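Local coordinates for protein processed glycerol phosphate lipoteichoic acid synthase 2 (Bacillus subtilis, PDB 2W8D) that belongs, as a lipoteichoic acid synthase, to the sulfatase branch of the alkaline phosphatase clan and carries a magnesium ion in its C-terminal domain, at residues 37-46 / 224-235; 48-56 / 210-218. One frame throughout, in Å; residues are numbered along the deposited sequence.

Contact 1: 37-46 / 224-235. With MG (magnesium ion), chain C.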
loop_
_atom_site.group_PDB
_atom_site.type_symbol
_atom_site.label_atom_id
_atom_site.label_comp_id
_atom_site.label_asym_id
_atom_site.label_seq_id
_atom_site.Cartn_x
_atom_site.Cartn_y
_atom_site.Cartn_z
ATOM N N VAL A 37 -2.767 0.486 7.478
ATOM C CA VAL A 37 -3.076 -0.946 7.531
ATOM C C VAL A 37 -2.842 -1.599 6.181
ATOM O O VAL A 37 -3.460 -1.223 5.196
ATOM C CB VAL A 37 -4.539 -1.240 7.920
ATOM C CG1 VAL A 37 -4.733 -2.741 8.043
ATOM C CG2 VAL A 37 -4.909 -0.492 9.233
ATOM N N SER A 38 -1.935 -2.568 6.147
ATOM C CA SER A 38 -1.685 -3.358 4.968
ATOM C C SER A 38 -2.601 -4.567 4.987
ATOM O O SER A 38 -2.458 -5.445 5.839
ATOM C CB SER A 38 -0.215 -3.803 4.959
ATOM O OG SER A 38 0.019 -4.852 4.036
ATOM N N LEU A 39 -3.535 -4.604 4.032
ATOM C CA LEU A 39 -4.557 -5.659 3.870
ATOM C C LEU A 39 -4.028 -6.749 2.972
ATOM O O LEU A 39 -4.074 -6.627 1.735
ATOM C CB LEU A 39 -5.791 -5.057 3.222
ATOM C CG LEU A 39 -6.408 -3.875 3.969
ATOM C CD1 LEU A 39 -7.528 -3.240 3.185
ATOM C CD2 LEU A 39 -6.918 -4.305 5.341
ATOM N N GLU A 40 -3.510 -7.808 3.577
ATOM C CA GLU A 40 -2.784 -8.860 2.877
ATOM C C GLU A 40 -3.552 -9.465 1.691
ATOM O O GLU A 40 -4.696 -9.964 1.864
ATOM C CB GLU A 40 -2.454 -9.984 3.879
ATOM C CG GLU A 40 -1.548 -11.095 3.370
ATOM C CD GLU A 40 -0.322 -10.603 2.610
ATOM O OE1 GLU A 40 0.547 -9.902 3.206
ATOM O OE2 GLU A 40 -0.236 -10.916 1.394
ATOM N N SER A 41 -2.909 -9.441 0.513
ATOM C CA SER A 41 -3.366 -10.173 -0.681
ATOM C C SER A 41 -4.790 -9.820 -1.117
ATOM O O SER A 41 -5.427 -10.598 -1.821
ATOM C CB SER A 41 -3.293 -11.680 -0.437
ATOM O OG SER A 41 -1.961 -12.145 -0.303
ATOM N N LEU A 42 -5.282 -8.656 -0.683
ATOM C CA LEU A 42 -6.658 -8.231 -0.966
ATOM C C LEU A 42 -6.790 -7.413 -2.266
ATOM O O LEU A 42 -6.191 -6.342 -2.409
ATOM C CB LEU A 42 -7.206 -7.446 0.218
ATOM C CG LEU A 42 -8.724 -7.250 0.108
ATOM C CD1 LEU A 42 -9.465 -8.583 0.274
ATOM C CD2 LEU A 42 -9.228 -6.199 1.098
ATOM N N GLN A 43 -7.562 -7.925 -3.212
ATOM C CA GLN A 43 -7.731 -7.269 -4.544
ATOM C C GLN A 43 -9.080 -6.550 -4.583
ATOM O O GLN A 43 -10.020 -6.957 -3.917
ATOM C CB GLN A 43 -7.643 -8.307 -5.684
ATOM C CG GLN A 43 -6.254 -8.965 -5.798
ATOM C CD GLN A 43 -6.189 -10.170 -6.733
ATOM O OE1 GLN A 43 -6.435 -10.060 -7.954
ATOM N NE2 GLN A 43 -5.823 -11.319 -6.178
ATOM N N SER A 44 -9.170 -5.518 -5.409
ATOM C CA SER A 44 -10.359 -4.696 -5.514
ATOM C C SER A 44 -11.591 -5.453 -6.012
ATOM O O SER A 44 -12.691 -5.042 -5.703
ATOM C CB SER A 44 -10.097 -3.485 -6.428
ATOM O OG SER A 44 -9.207 -2.533 -5.824
ATOM N N PHE A 45 -11.432 -6.532 -6.781
ATOM C CA PHE A 45 -12.624 -7.263 -7.242
ATOM C C PHE A 45 -13.504 -7.782 -6.101
ATOM O O PHE A 45 -14.702 -7.966 -6.292
ATOM C CB PHE A 45 -12.305 -8.391 -8.241
ATOM C CG PHE A 45 -11.806 -9.654 -7.602
ATOM C CD1 PHE A 45 -12.685 -10.632 -7.197
ATOM C CD2 PHE A 45 -10.449 -9.866 -7.419
ATOM C CE1 PHE A 45 -12.203 -11.807 -6.582
ATOM C CE2 PHE A 45 -9.976 -11.024 -6.848
ATOM C CZ PHE A 45 -10.854 -11.987 -6.402
ATOM N N ILE A 46 -12.894 -8.033 -4.949
ATOM C CA ILE A 46 -13.579 -8.447 -3.737
ATOM C C ILE A 46 -14.586 -7.429 -3.191
ATOM O O ILE A 46 -15.578 -7.816 -2.564
ATOM C CB ILE A 46 -12.560 -8.790 -2.623
ATOM C CG1 ILE A 46 -12.057 -10.209 -2.869
ATOM C CG2 ILE A 46 -13.199 -8.856 -1.328
ATOM C CD1 ILE A 46 -13.224 -11.237 -3.065
ATOM N N TYR A 224 -10.122 -18.240 -0.698
ATOM C CA TYR A 224 -9.834 -16.823 -0.691
ATOM C C TYR A 224 -10.966 -16.048 0.009
ATOM O O TYR A 224 -10.701 -15.186 0.825
ATOM C CB TYR A 224 -9.687 -16.343 -2.123
ATOM C CG TYR A 224 -9.198 -14.930 -2.242
ATOM C CD1 TYR A 224 -7.895 -14.572 -1.846
ATOM C CD2 TYR A 224 -10.032 -13.938 -2.747
ATOM C CE1 TYR A 224 -7.455 -13.255 -1.960
ATOM C CE2 TYR A 224 -9.593 -12.617 -2.873
ATOM C CZ TYR A 224 -8.312 -12.278 -2.495
ATOM O OH TYR A 224 -7.911 -10.972 -2.665
ATOM N N PHE A 225 -12.210 -16.354 -0.352
ATOM C CA PHE A 225 -13.355 -15.568 0.074
ATOM C C PHE A 225 -13.599 -15.674 1.559
ATOM O O PHE A 225 -14.061 -14.709 2.140
ATOM C CB PHE A 225 -14.642 -15.971 -0.660
ATOM C CG PHE A 225 -14.540 -15.834 -2.134
ATOM C CD1 PHE A 225 -14.620 -14.566 -2.740
ATOM C CD2 PHE A 225 -14.342 -16.955 -2.939
ATOM C CE1 PHE A 225 -14.502 -14.411 -4.137
ATOM C CE2 PHE A 225 -14.213 -16.803 -4.340
ATOM C CZ PHE A 225 -14.299 -15.528 -4.926
ATOM N N GLN A 226 -13.298 -16.842 2.144
ATOM C CA GLN A 226 -13.364 -17.063 3.584
ATOM C C GLN A 226 -12.334 -16.279 4.378
ATOM O O GLN A 226 -12.680 -15.667 5.388
ATOM C CB GLN A 226 -13.192 -18.543 3.913
ATOM C CG GLN A 226 -14.279 -19.407 3.365
ATOM C CD GLN A 226 -14.406 -20.708 4.116
ATOM O OE1 GLN A 226 -13.505 -21.099 4.856
ATOM N NE2 GLN A 226 -15.530 -21.389 3.935
ATOM N N SER A 227 -11.071 -16.292 3.952
ATOM C CA SER A 227 -10.071 -15.525 4.699
ATOM C C SER A 227 -10.214 -14.030 4.455
ATOM O O SER A 227 -9.894 -13.227 5.329
ATOM C CB SER A 227 -8.626 -16.017 4.492
ATOM O OG SER A 227 -8.443 -16.407 3.157
ATOM N N ALA A 228 -10.726 -13.652 3.287
ATOM C CA ALA A 228 -11.036 -12.240 3.043
ATOM C C ALA A 228 -12.155 -11.770 4.015
ATOM O O ALA A 228 -12.088 -10.672 4.558
ATOM C CB ALA A 228 -11.448 -12.003 1.594
ATOM N N HIS A 229 -13.161 -12.606 4.215
ATOM C CA HIS A 229 -14.282 -12.290 5.102
ATOM C C HIS A 229 -13.735 -12.146 6.518
ATOM O O HIS A 229 -14.082 -11.207 7.194
ATOM C CB HIS A 229 -15.376 -13.379 5.008
ATOM C CG HIS A 229 -16.611 -13.111 5.828
ATOM N ND1 HIS A 229 -17.570 -12.189 5.465
ATOM C CD2 HIS A 229 -17.063 -13.680 6.974
ATOM C CE1 HIS A 229 -18.552 -12.198 6.354
ATOM N NE2 HIS A 229 -18.269 -13.099 7.274
ATOM N N TYR A 230 -12.826 -13.039 6.925
ATOM C CA TYR A 230 -12.170 -12.937 8.217
ATOM C C TYR A 230 -11.377 -11.604 8.387
ATOM O O TYR A 230 -11.480 -10.923 9.444
ATOM C CB TYR A 230 -11.297 -14.185 8.480
ATOM C CG TYR A 230 -10.551 -14.146 9.802
ATOM C CD1 TYR A 230 -11.138 -14.631 10.974
ATOM C CD2 TYR A 230 -9.279 -13.577 9.886
ATOM C CE1 TYR A 230 -10.465 -14.575 12.189
ATOM C CE2 TYR A 230 -8.601 -13.514 11.067
ATOM C CZ TYR A 230 -9.209 -14.005 12.225
ATOM O OH TYR A 230 -8.540 -13.941 13.395
ATOM N N LEU A 231 -10.585 -11.251 7.376
ATOM C CA LEU A 231 -9.874 -9.965 7.318
ATOM C C LEU A 231 -10.859 -8.797 7.541
ATOM O O LEU A 231 -10.595 -7.895 8.329
ATOM C CB LEU A 231 -9.149 -9.801 5.964
ATOM C CG LEU A 231 -8.287 -8.535 5.773
ATOM C CD1 LEU A 231 -7.418 -8.193 7.006
ATOM C CD2 LEU A 231 -7.367 -8.610 4.557
ATOM N N ASP A 232 -11.984 -8.844 6.850
ATOM C CA ASP A 232 -12.990 -7.804 6.961
ATOM C C ASP A 232 -13.564 -7.645 8.388
ATOM O O ASP A 232 -13.729 -6.540 8.862
ATOM C CB ASP A 232 -14.110 -8.069 5.978
ATOM C CG ASP A 232 -15.099 -6.935 5.904
ATOM O OD1 ASP A 232 -14.721 -5.920 5.262
ATOM O OD2 ASP A 232 -16.240 -7.066 6.455
ATOM N N GLN A 233 -13.842 -8.747 9.068
ATOM C CA GLN A 233 -14.241 -8.695 10.480
ATOM C C GLN A 233 -13.170 -8.104 11.386
ATOM O O GLN A 233 -13.491 -7.383 12.323
ATOM C CB GLN A 233 -14.680 -10.075 10.964
ATOM C CG GLN A 233 -15.906 -10.594 10.183
ATOM C CD GLN A 233 -16.354 -12.002 10.579
ATOM O OE1 GLN A 233 -15.543 -12.852 10.959
ATOM N NE2 GLN A 233 -17.656 -12.251 10.486
ATOM N N SER A 234 -11.906 -8.406 11.106
ATOM C CA SER A 234 -10.770 -7.893 11.855
ATOM C C SER A 234 -10.662 -6.387 11.730
ATOM O O SER A 234 -10.330 -5.727 12.690
ATOM C CB SER A 234 -9.452 -8.493 11.334
ATOM O OG SER A 234 -9.441 -9.911 11.367
ATOM N N ILE A 235 -10.908 -5.843 10.543
ATOM C CA ILE A 235 -10.816 -4.398 10.332
ATOM C C ILE A 235 -11.960 -3.716 11.086
ATOM O O ILE A 235 -11.746 -2.701 11.764
ATOM C CB ILE A 235 -10.866 -4.000 8.831
ATOM C CG1 ILE A 235 -9.678 -4.600 8.068
ATOM C CG2 ILE A 235 -10.971 -2.457 8.675
ATOM C CD1 ILE A 235 -8.354 -4.500 8.833
HETATM MG MG MG C . 1.486 -9.774 1.178
#
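Leu39 and Ile235 cross at about a right angle, Leu39 CD2 lying 3.8 Å from Ile235 CD1, and the same methyl of Ile235 also meets Val37 CG1. Leu231, with CG anti to its own backbone N (chi1 -177°), sends CD2 up against Leu39 CB and the backbone of Glu40. One turn back along the helix, Ala228 CB receives Leu42 CD1. Toward the start of the helix segment the packing becomes aromatic: Ile46 CG1 meets the rim of the Tyr224 ring at CE2 (3.4 Å), while its CD1 lies 3.6 Å from Phe225 CE1. The Phe45 and Tyr224 rings are nearly parallel, planes 21° apart, yet slid so far that they barely overlap.

At the polar edge the Tyr224 hydroxyl donates to Ser41 O (2.6 Å), in the carbonyl plane on a lone pair, and accepts from Gln43 N (3.1 Å), gripping the chain at the end of the type II turn 39-42 and just beyond it. Within that turn Glu40 binds the magnesium ion through OE1 (2.2 Å) and OE2 (2.1 Å); Ser41 OG donates to the anti lone pair of OE2. Asp258, His259 and Thr84, a phosphothreonine, complete the metal site. Strand 33-39 runs between strands 189-194 and 251-257 of the central sheet, the 224-235 part of helix 219-244 runs nearly antiparallel to strand residues 37-39, and helix 58-65 touches Leu42 and Ile235.

Contact 2: 48-56 / 210-218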
loop_
_atom_site.group_PDB
_atom_site.type_symbol
_atom_site.label_atom_id
_atom_site.label_comp_id
_atom_site.label_asym_id
_atom_site.label_seq_id
_atom_site.Cartn_x
_atom_site.Cartn_y
_atom_site.Cartn_z
ATOM N N ASP A 48 -17.585 -5.334 -2.922
ATOM C CA ASP A 48 -18.962 -5.497 -3.408
ATOM C C ASP A 48 -19.279 -6.845 -3.951
ATOM O O ASP A 48 -20.390 -7.056 -4.409
ATOM C CB ASP A 48 -19.385 -4.393 -4.388
ATOM C CG ASP A 48 -19.582 -3.060 -3.681
ATOM O OD1 ASP A 48 -19.829 -3.071 -2.457
ATOM O OD2 ASP A 48 -19.464 -2.001 -4.317
ATOM N N TYR A 49 -18.312 -7.761 -3.909
ATOM C CA TYR A 49 -18.547 -9.121 -4.359
ATOM C C TYR A 49 -19.439 -9.861 -3.356
ATOM O O TYR A 49 -19.356 -9.642 -2.135
ATOM C CB TYR A 49 -17.237 -9.866 -4.493
ATOM C CG TYR A 49 -17.324 -10.985 -5.493
ATOM C CD1 TYR A 49 -17.087 -10.750 -6.851
ATOM C CD2 TYR A 49 -17.691 -12.262 -5.099
ATOM C CE1 TYR A 49 -17.202 -11.773 -7.793
ATOM C CE2 TYR A 49 -17.819 -13.296 -6.035
ATOM C CZ TYR A 49 -17.562 -13.041 -7.368
ATOM O OH TYR A 49 -17.682 -14.046 -8.277
ATOM N N LYS A 50 -20.281 -10.740 -3.877
ATOM C CA LYS A 50 -21.138 -11.564 -3.025
ATOM C C LYS A 50 -21.067 -13.018 -3.444
ATOM O O LYS A 50 -20.867 -13.322 -4.614
ATOM C CB LYS A 50 -22.609 -11.122 -3.070
ATOM C CG LYS A 50 -22.846 -9.673 -2.828
ATOM C CD LYS A 50 -24.325 -9.377 -2.725
ATOM C CE LYS A 50 -24.522 -7.872 -2.611
ATOM N NZ LYS A 50 -25.940 -7.424 -2.439
ATOM N N ILE A 51 -21.229 -13.881 -2.444
ATOM C CA ILE A 51 -21.327 -15.329 -2.568
ATOM C C ILE A 51 -22.671 -15.682 -1.909
ATOM O O ILE A 51 -22.884 -15.320 -0.745
ATOM C CB ILE A 51 -20.169 -16.031 -1.770
ATOM C CG1 ILE A 51 -18.785 -15.686 -2.356
ATOM C CG2 ILE A 51 -20.341 -17.546 -1.780
ATOM C CD1 ILE A 51 -18.610 -16.208 -3.808
ATOM N N ASP A 52 -23.558 -16.370 -2.643
ATOM C CA ASP A 52 -24.916 -16.745 -2.173
ATOM C C ASP A 52 -25.726 -15.571 -1.586
ATOM O O ASP A 52 -26.459 -15.729 -0.583
ATOM C CB ASP A 52 -24.875 -17.899 -1.133
ATOM C CG ASP A 52 -24.000 -19.083 -1.574
ATOM O OD1 ASP A 52 -23.881 -19.308 -2.811
ATOM O OD2 ASP A 52 -23.447 -19.789 -0.677
ATOM N N GLY A 53 -25.577 -14.396 -2.193
ATOM C CA GLY A 53 -26.213 -13.192 -1.675
ATOM C C GLY A 53 -25.590 -12.582 -0.423
ATOM O O GLY A 53 -26.056 -11.548 0.032
ATOM N N LYS A 54 -24.542 -13.210 0.128
ATOM C CA LYS A 54 -23.809 -12.701 1.291
ATOM C C LYS A 54 -22.546 -11.966 0.855
ATOM O O LYS A 54 -21.736 -12.497 0.095
ATOM C CB LYS A 54 -23.412 -13.829 2.266
ATOM C CG LYS A 54 -24.512 -14.844 2.559
ATOM C CD LYS A 54 -24.344 -15.497 3.921
ATOM C CE LYS A 54 -25.710 -15.988 4.427
ATOM N NZ LYS A 54 -25.869 -15.719 5.901
ATOM N N GLU A 55 -22.358 -10.754 1.363
ATOM C CA GLU A 55 -21.187 -9.964 1.033
ATOM C C GLU A 55 -19.939 -10.566 1.648
ATOM O O GLU A 55 -19.970 -11.101 2.752
ATOM C CB GLU A 55 -21.377 -8.543 1.509
ATOM C CG GLU A 55 -22.532 -7.816 0.831
ATOM C CD GLU A 55 -22.892 -6.535 1.540
ATOM O OE1 GLU A 55 -21.990 -5.693 1.744
ATOM O OE2 GLU A 55 -24.083 -6.374 1.905
ATOM N N VAL A 56 -18.834 -10.482 0.914
ATOM C CA VAL A 56 -17.581 -11.054 1.339
ATOM C C VAL A 56 -16.911 -10.059 2.260
ATOM O O VAL A 56 -16.416 -10.432 3.321
ATOM C CB VAL A 56 -16.636 -11.371 0.138
ATOM C CG1 VAL A 56 -15.266 -11.847 0.661
ATOM C CG2 VAL A 56 -17.254 -12.410 -0.792
ATOM N N ASP A 210 -17.461 -17.961 9.644
ATOM C CA ASP A 210 -18.650 -18.752 9.287
ATOM C C ASP A 210 -19.000 -18.697 7.797
ATOM O O ASP A 210 -19.992 -19.292 7.351
ATOM C CB ASP A 210 -19.858 -18.310 10.120
ATOM C CG ASP A 210 -20.090 -16.801 10.070
ATOM O OD1 ASP A 210 -19.095 -16.024 10.062
ATOM O OD2 ASP A 210 -21.276 -16.397 10.054
ATOM N N PHE A 211 -18.188 -17.985 7.032
ATOM C CA PHE A 211 -18.504 -17.730 5.633
ATOM C C PHE A 211 -18.423 -18.981 4.760
ATOM O O PHE A 211 -17.532 -19.790 4.947
ATOM C CB PHE A 211 -17.550 -16.662 5.101
ATOM C CG PHE A 211 -18.130 -15.835 4.007
ATOM C CD1 PHE A 211 -19.085 -14.864 4.290
ATOM C CD2 PHE A 211 -17.726 -16.029 2.683
ATOM C CE1 PHE A 211 -19.632 -14.100 3.274
ATOM C CE2 PHE A 211 -18.263 -15.266 1.649
ATOM C CZ PHE A 211 -19.228 -14.310 1.937
ATOM N N PRO A 212 -19.335 -19.131 3.784
ATOM C CA PRO A 212 -19.176 -20.228 2.827
ATOM C C PRO A 212 -17.951 -20.061 1.912
ATOM O O PRO A 212 -17.446 -18.940 1.705
ATOM C CB PRO A 212 -20.446 -20.139 1.988
ATOM C CG PRO A 212 -20.811 -18.719 2.044
ATOM C CD PRO A 212 -20.503 -18.299 3.457
ATOM N N ALA A 213 -17.459 -21.171 1.373
ATOM C CA ALA A 213 -16.391 -21.088 0.382
ATOM C C ALA A 213 -17.119 -20.960 -0.941
ATOM O O ALA A 213 -18.227 -21.459 -1.070
ATOM C CB ALA A 213 -15.506 -22.331 0.422
ATOM N N GLY A 214 -16.532 -20.253 -1.905
ATOM C CA GLY A 214 -17.137 -20.174 -3.229
ATOM C C GLY A 214 -17.077 -21.548 -3.875
ATOM O O GLY A 214 -16.449 -22.456 -3.337
ATOM N N ASP A 215 -17.715 -21.702 -5.028
ATOM C CA ASP A 215 -17.733 -22.976 -5.728
ATOM C C ASP A 215 -17.244 -22.744 -7.157
ATOM O O ASP A 215 -18.059 -22.689 -8.091
ATOM C CB ASP A 215 -19.163 -23.549 -5.702
ATOM C CG ASP A 215 -19.218 -25.077 -5.904
ATOM O OD1 ASP A 215 -18.200 -25.766 -5.676
ATOM O OD2 ASP A 215 -20.307 -25.600 -6.277
ATOM N N PHE A 216 -15.919 -22.590 -7.322
ATOM C CA PHE A 216 -15.318 -22.288 -8.630
ATOM C C PHE A 216 -14.339 -23.341 -9.196
ATOM O O PHE A 216 -13.669 -23.096 -10.199
ATOM C CB PHE A 216 -14.675 -20.892 -8.603
ATOM C CG PHE A 216 -15.584 -19.839 -8.072
ATOM C CD1 PHE A 216 -16.629 -19.345 -8.855
ATOM C CD2 PHE A 216 -15.438 -19.370 -6.770
ATOM C CE1 PHE A 216 -17.506 -18.383 -8.354
ATOM C CE2 PHE A 216 -16.298 -18.404 -6.264
ATOM C CZ PHE A 216 -17.339 -17.915 -7.056
ATOM N N GLY A 217 -14.254 -24.503 -8.557
ATOM C CA GLY A 217 -13.423 -25.602 -9.048
ATOM C C GLY A 217 -11.948 -25.490 -8.720
ATOM O O GLY A 217 -11.104 -26.061 -9.421
ATOM N N ASP A 218 -11.626 -24.767 -7.646
ATOM C CA ASP A 218 -10.246 -24.502 -7.300
ATOM C C ASP A 218 -10.230 -23.987 -5.868
ATOM O O ASP A 218 -10.804 -22.942 -5.561
ATOM C CB ASP A 218 -9.665 -23.488 -8.283
ATOM C CG ASP A 218 -8.256 -23.032 -7.928
ATOM O OD1 ASP A 218 -7.898 -22.934 -6.727
ATOM O OD2 ASP A 218 -7.512 -22.722 -8.890
#
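Ile51 and Phe211 form the apolar core of this contact, Ile51 CB lying 4.0 Å from Phe211 CE2. The isoleucine divides its branches: CG2 slides past Pro212 CG, whereas CD1, its CG1 stem set beside the backbone N (chi1 -64°), reaches the edge of the Phe216 ring in its plane, 3.9 Å from CZ. The Val56 and Phe211 side chains cross at about a right angle, CG2 of Val56 meeting CZ of Phe211. Phe211 also stacks on His229.

Contacts of carbonyl oxygens with the aromatic rim come next. Lys54 O sits at the edge of the Phe211 ring, near its plane, 3.6 Å from CZ, and Glu55 O comes obliquely to CE1 at 3.1 Å. On the outer side Asp52 OD2 merely touches the Pro212 ring, at 3.9 Å from CG.

No hydrogen bond crosses between the segments; within the hairpin, Ile51 and Lys54 pair through both backbone bonds around the type I' turn 51-54. Tyr49 OH passes Phe216 CZ and hydrogen-bonds to Val273 O. With no hydrogen bond or salt bridge joining them, the hairpin and the loop are held by side-chain shape, with two backbone carbonyl oxygens close to the Phe211 ring.

From the N terminus, strand 33-39 leads into the metal-binding turn and 3-10 segment of contact 1, and the chain goes straight on into the small hairpin of contact 2. It then passes through much of the sulfatase-family domain before strand 189-194 and the loop 210-218, where contact 2 closes. Helix 219-244 follows and closes contact 1, so the smaller loop lies within the larger and the two do not cross. Their centres are about 13 Å apart. His229 ND1 of the helix probably hydrogen-bonds Val56 O (3.0 Å), and Phe225 packs against Phe216. The two contacts join the central sheet, helix 219-244 and the peripheral hairpin on one side of the chain's centre.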